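Local coordinates for methyltransferase 1 (Methanosarcina barkeri, PDB 2I2X), which catalyses, as the zinc-dependent MtaB subunit, the transfer of the methyl group of methanol to the cob(I)amide carried by its corrinoid protein partner MtaC in methanogenesis, at the interface of chains A and B and the interface of chains A and C. Coordinates in Å, arbitrary orientation; residue numbers count along the deposited sequence, not the author numbering. Chains: chain A/B, Methyltransferase 1; chain C, Methyltransferase 1.

Contacts 1 and 2 lie about 17 Å apart, measured between the centres of their C-alpha atoms, and both involve chain A, though they share no residue or helix there. Contact 1 joins the two MtaB copies through the segment 289-297 of chain A and helix 325-345 of chain B; contact 2 joins MtaB to MtaC through the end of helix 349-361 of chain A and the N-terminal stretch of chain C. The first is mainly polar, the second mainly apolar with a polar rim. Together they show one MtaB subunit holding two different partners close together, as fits the MtaB2-MtaC2 heterotetramer.

Contact 1: the interface of chains A and B. Residues chain A 289, 292, 296-297; chain B 72, 328, 331-332.
The carboxylate oxygen OE1 of B:Glu331 is gripped from both chains. The A:Ser296 hydroxyl OG donates to its syn lone pair at 2.7 Å, while NE of B:Arg72 approaches nearly along the C-O axis at 2.9 Å in a salt bridge within chain B. This arginine, which also touches A:Ser296, helps to position the carboxylate and probably favours its charged form; one face of its guanidinium group is covered near the rim by CB of A:Ser296. The other oxygen, OE2, accepts the backbone N of A:Asp297 at 3.1 Å, also on its syn side, in a nearly straight bond (171° at H). Glutamate suits the place because its chain, extended beyond CG, carries both oxygens across to neighbouring donors. Cut back to an alanine, this position would probably leave the A:Ser296 hydroxyl and the A:Asp297 amide without this acceptor, B:Arg72 without this counter-charge, and a gap beside the methyl CG2 of A:Thr292, which packs 3.5 Å from CG of B:Glu331.

A second polar cluster centres on two threonines. With chi1 at 52°, A:Thr292 places OG1 between its backbone N and carbonyl carbon, 2.9 Å from both O of B:Cys328, which it meets from above the carbonyl plane, and OG1 of B:Thr332. Its one hydrogen must be shared between these acceptors or serve one at a time. The B:Thr332 hydroxyl OG1 donates to O of A:Lys289 at 2.7 Å; when A:Thr292 points its hydrogen at B:Thr332, the bonds run from chain A to B and back. Threonine serves here by pairing a hydroxyl with a methyl group for packing.

B:Cys328 lies one turn before the adjacent B:Glu331 and B:Thr332 in helix 325-345, which, with B:Arg72 of helix 55-76, faces the 3-10 turn 289-291 and following loop of chain A; two-fold symmetry repeats the patch.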
loop_
_atom_site.group_PDB
_atom_site.type_symbol
_atom_site.label_atom_id
_atom_site.label_comp_id
_atom_site.label_asym_id
_atom_site.label_seq_id
_atom_site.Cartn_x
_atom_site.Cartn_y
_atom_site.Cartn_z
ATOM N N LYS A 289 -0.299 11.454 0.477
ATOM C CA LYS A 289 -1.078 10.382 1.088
ATOM C C LYS A 289 -0.869 8.995 0.455
ATOM O O LYS A 289 -1.034 7.984 1.151
ATOM C CB LYS A 289 -2.562 10.746 1.099
ATOM C CG LYS A 289 -3.265 10.592 -0.220
ATOM C CD LYS A 289 -4.740 10.597 0.007
ATOM C CE LYS A 289 -5.519 10.991 -1.229
ATOM N NZ LYS A 289 -6.955 11.277 -0.846
ATOM N N THR A 292 2.737 6.643 1.276
ATOM C CA THR A 292 2.975 6.150 2.646
ATOM C C THR A 292 3.780 4.848 2.712
ATOM O O THR A 292 4.346 4.538 3.761
ATOM C CB THR A 292 1.651 5.961 3.441
ATOM O OG1 THR A 292 0.739 5.157 2.665
ATOM C CG2 THR A 292 1.017 7.320 3.769
ATOM N N SER A 296 5.833 8.532 6.118
ATOM C CA SER A 296 4.757 9.342 6.668
ATOM C C SER A 296 5.006 10.817 6.319
ATOM O O SER A 296 6.162 11.267 6.219
ATOM C CB SER A 296 4.778 9.172 8.187
ATOM O OG SER A 296 3.587 9.615 8.767
ATOM N N ASP A 297 3.926 11.569 6.118
ATOM C CA ASP A 297 4.014 13.026 6.023
ATOM C C ASP A 297 2.775 13.702 6.539
ATOM O O ASP A 297 1.763 13.065 6.863
ATOM C CB ASP A 297 4.446 13.544 4.634
ATOM C CG ASP A 297 3.337 13.530 3.590
ATOM O OD1 ASP A 297 2.256 14.085 3.834
ATOM O OD2 ASP A 297 3.595 13.036 2.467
ATOM N N ARG B 72 0.357 5.671 14.760
ATOM C CA ARG B 72 0.426 6.413 13.513
ATOM C C ARG B 72 -0.623 7.518 13.456
ATOM O O ARG B 72 -0.339 8.638 13.004
ATOM C CB ARG B 72 0.249 5.478 12.320
ATOM C CG ARG B 72 0.449 6.220 11.052
ATOM C CD ARG B 72 1.889 6.810 11.026
ATOM N NE ARG B 72 2.362 6.608 9.679
ATOM C CZ ARG B 72 3.368 5.846 9.315
ATOM N NH1 ARG B 72 4.142 5.271 10.194
ATOM N NH2 ARG B 72 3.621 5.724 8.030
ATOM N N CYS B 328 1.079 2.346 7.025
ATOM C CA CYS B 328 1.023 2.885 5.673
ATOM C C CYS B 328 -0.418 3.015 5.201
ATOM O O CYS B 328 -0.834 4.088 4.828
ATOM C CB CYS B 328 1.827 2.025 4.695
ATOM S SG CYS B 328 3.557 1.703 5.166
ATOM N N GLU B 331 -2.827 5.449 7.389
ATOM C CA GLU B 331 -2.539 6.842 7.042
ATOM C C GLU B 331 -3.227 7.253 5.740
ATOM O O GLU B 331 -3.831 8.326 5.676
ATOM C CB GLU B 331 -1.015 7.151 6.990
ATOM C CG GLU B 331 -0.674 8.606 6.520
ATOM C CD GLU B 331 0.751 9.053 6.787
ATOM O OE1 GLU B 331 1.392 8.498 7.710
ATOM O OE2 GLU B 331 1.233 9.984 6.079
ATOM N N THR B 332 -3.158 6.419 4.705
ATOM C CA THR B 332 -3.878 6.762 3.456
ATOM C C THR B 332 -5.417 6.802 3.649
ATOM O O THR B 332 -6.080 7.700 3.128
ATOM C CB THR B 332 -3.474 5.817 2.279
ATOM O OG1 THR B 332 -2.046 5.739 2.193
ATOM C CG2 THR B 332 -4.012 6.312 0.980
#

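Contact 2: the interface of chains A and C. Residues chain A 358-359, 362-363; chain C 3-4, 9, 12-13.
The side chain of A:Leu358 lies over the face of the C:Phe4 ring, with CG directed at the centre, 3.6 Å from the ring centroid. Its two methyls spread over the same face: CD2 meets CD2 of C:Phe4 at 3.5 Å, while CD1 lies towards the other ortho carbon, CD1 of C:Phe4. The torsion of A:Leu358 (chi1 -176°), with CG opposite the backbone N, sends the fork out from the helix onto the aromatic face. A branched aliphatic chain suits a flat ring, since it can cover much of one face with CH groups.

Next to this pair, A:Tyr362 and C:Leu9 cross at about a right angle. The leucine methyl CD2 packs 3.7 Å from CB of the tyrosine, and CD1 and CG lie against CG and CD2 at the near end of the ring. Farther along, C:Leu13 brings its methyl CD2 to 3.8 Å from CA of A:Arg363, extending the apolar strip.

At one rim the phenol of A:Tyr362 reaches beyond its apolar neighbours, and its OH donates to OD2 of C:Asp3 at 2.7 Å. The carboxylate is met on its syn side, 17° out of its plane, and sits at the tyrosine ring's edge with the two planes turned 36° apart. Tyrosine thus combines a packing surface with a polar end. At the other rim, the bent chain of A:Arg363 folds its guanidinium group back towards C:Leu13. Water 1, in the plane at the guanidinium edge, is bound by both NH1 and NH2 of A:Arg363 (NH2 2.8 Å) and lies 2.6 Å from the backbone O of C:Val12, bridging the chains.

On chain A the site is formed by the end of helix 349-361 and the residues just after it; on chain C, by the N-terminal segment, the short helix 6-12 and C:Leu13 just after it, far along the sequence from the corrinoid-binding residues, so it probably serves MtaB-MtaC assembly.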
loop_
_atom_site.group_PDB
_atom_site.type_symbol
_atom_site.label_atom_id
_atom_site.label_comp_id
_atom_site.label_asym_id
_atom_site.label_seq_id
_atom_site.Cartn_x
_atom_site.Cartn_y
_atom_site.Cartn_z
ATOM N N LEU A 358 -7.089 22.843 2.074
ATOM C CA LEU A 358 -7.658 23.119 3.417
ATOM C C LEU A 358 -7.550 21.925 4.395
ATOM O O LEU A 358 -7.356 22.108 5.624
ATOM C CB LEU A 358 -9.117 23.623 3.321
ATOM C CG LEU A 358 -9.776 24.028 4.643
ATOM C CD1 LEU A 358 -8.950 25.108 5.369
ATOM C CD2 LEU A 358 -11.224 24.508 4.432
ATOM N N SER A 359 -7.684 20.724 3.839
ATOM C CA SER A 359 -7.458 19.455 4.553
ATOM C C SER A 359 -6.251 19.494 5.497
ATOM O O SER A 359 -6.310 19.052 6.657
ATOM C CB SER A 359 -7.244 18.345 3.516
ATOM O OG SER A 359 -6.719 17.163 4.114
ATOM N N TYR A 362 -3.821 23.234 8.376
ATOM C CA TYR A 362 -3.624 23.465 9.823
ATOM C C TYR A 362 -2.942 22.306 10.554
ATOM O O TYR A 362 -2.694 22.368 11.778
ATOM C CB TYR A 362 -4.936 23.896 10.523
ATOM C CG TYR A 362 -5.478 25.218 9.983
ATOM C CD1 TYR A 362 -4.832 26.437 10.261
ATOM C CD2 TYR A 362 -6.608 25.245 9.153
ATOM C CE1 TYR A 362 -5.317 27.648 9.740
ATOM C CE2 TYR A 362 -7.092 26.441 8.625
ATOM C CZ TYR A 362 -6.457 27.640 8.932
ATOM O OH TYR A 362 -6.949 28.815 8.402
ATOM N N ARG A 363 -2.618 21.265 9.794
ATOM C CA ARG A 363 -1.996 20.109 10.365
ATOM C C ARG A 363 -0.623 20.392 10.977
ATOM O O ARG A 363 -0.290 19.774 11.986
ATOM C CB ARG A 363 -1.885 18.992 9.333
ATOM C CG ARG A 363 -1.968 17.552 9.911
ATOM C CD ARG A 363 -2.043 16.545 8.752
ATOM N NE ARG A 363 -3.388 16.596 8.207
ATOM C CZ ARG A 363 -4.443 15.972 8.740
ATOM N NH1 ARG A 363 -4.332 15.233 9.853
ATOM N NH2 ARG A 363 -5.618 16.135 8.185
ATOM N N ASP C 3 -11.809 28.279 3.689
ATOM C CA ASP C 3 -11.198 28.235 5.015
ATOM C C ASP C 3 -12.176 27.562 5.980
ATOM O O ASP C 3 -13.354 27.492 5.720
ATOM C CB ASP C 3 -10.813 29.641 5.495
ATOM C CG ASP C 3 -9.848 29.609 6.688
ATOM O OD1 ASP C 3 -9.841 30.581 7.479
ATOM O OD2 ASP C 3 -9.101 28.615 6.862
ATOM N N PHE C 4 -11.658 27.052 7.079
ATOM C CA PHE C 4 -12.452 26.483 8.151
ATOM C C PHE C 4 -12.964 27.541 9.137
ATOM O O PHE C 4 -12.330 28.580 9.306
ATOM C CB PHE C 4 -11.558 25.532 8.944
ATOM C CG PHE C 4 -11.381 24.188 8.314
ATOM C CD1 PHE C 4 -10.192 23.522 8.426
ATOM C CD2 PHE C 4 -12.421 23.574 7.628
ATOM C CE1 PHE C 4 -10.027 22.271 7.868
ATOM C CE2 PHE C 4 -12.246 22.328 7.074
ATOM C CZ PHE C 4 -11.043 21.680 7.211
ATOM N N LEU C 9 -12.336 23.236 12.103
ATOM C CA LEU C 9 -10.956 22.788 12.216
ATOM C C LEU C 9 -10.822 21.766 13.360
ATOM O O LEU C 9 -10.193 20.710 13.224
ATOM C CB LEU C 9 -10.025 23.970 12.476
ATOM C CG LEU C 9 -8.538 23.865 12.121
ATOM C CD1 LEU C 9 -7.710 24.734 13.006
ATOM C CD2 LEU C 9 -7.980 22.467 12.110
ATOM N N VAL C 12 -11.740 18.277 12.298
ATOM C CA VAL C 12 -11.045 17.618 11.189
ATOM C C VAL C 12 -9.662 17.051 11.547
ATOM O O VAL C 12 -9.279 16.008 11.040
ATOM C CB VAL C 12 -10.977 18.563 9.957
ATOM C CG1 VAL C 12 -10.024 18.019 8.893
ATOM C CG2 VAL C 12 -12.388 18.802 9.375
ATOM N N LEU C 13 -8.904 17.733 12.401
ATOM C CA LEU C 13 -7.635 17.185 12.825
ATOM C C LEU C 13 -7.365 17.587 14.290
ATOM O O LEU C 13 -8.107 18.389 14.866
ATOM C CB LEU C 13 -6.519 17.662 11.871
ATOM C CG LEU C 13 -6.279 19.173 11.784
ATOM C CD1 LEU C 13 -5.326 19.732 12.899
ATOM C CD2 LEU C 13 -5.759 19.601 10.418
HETATM O O HOH W 1 -7.467 14.702 9.779
#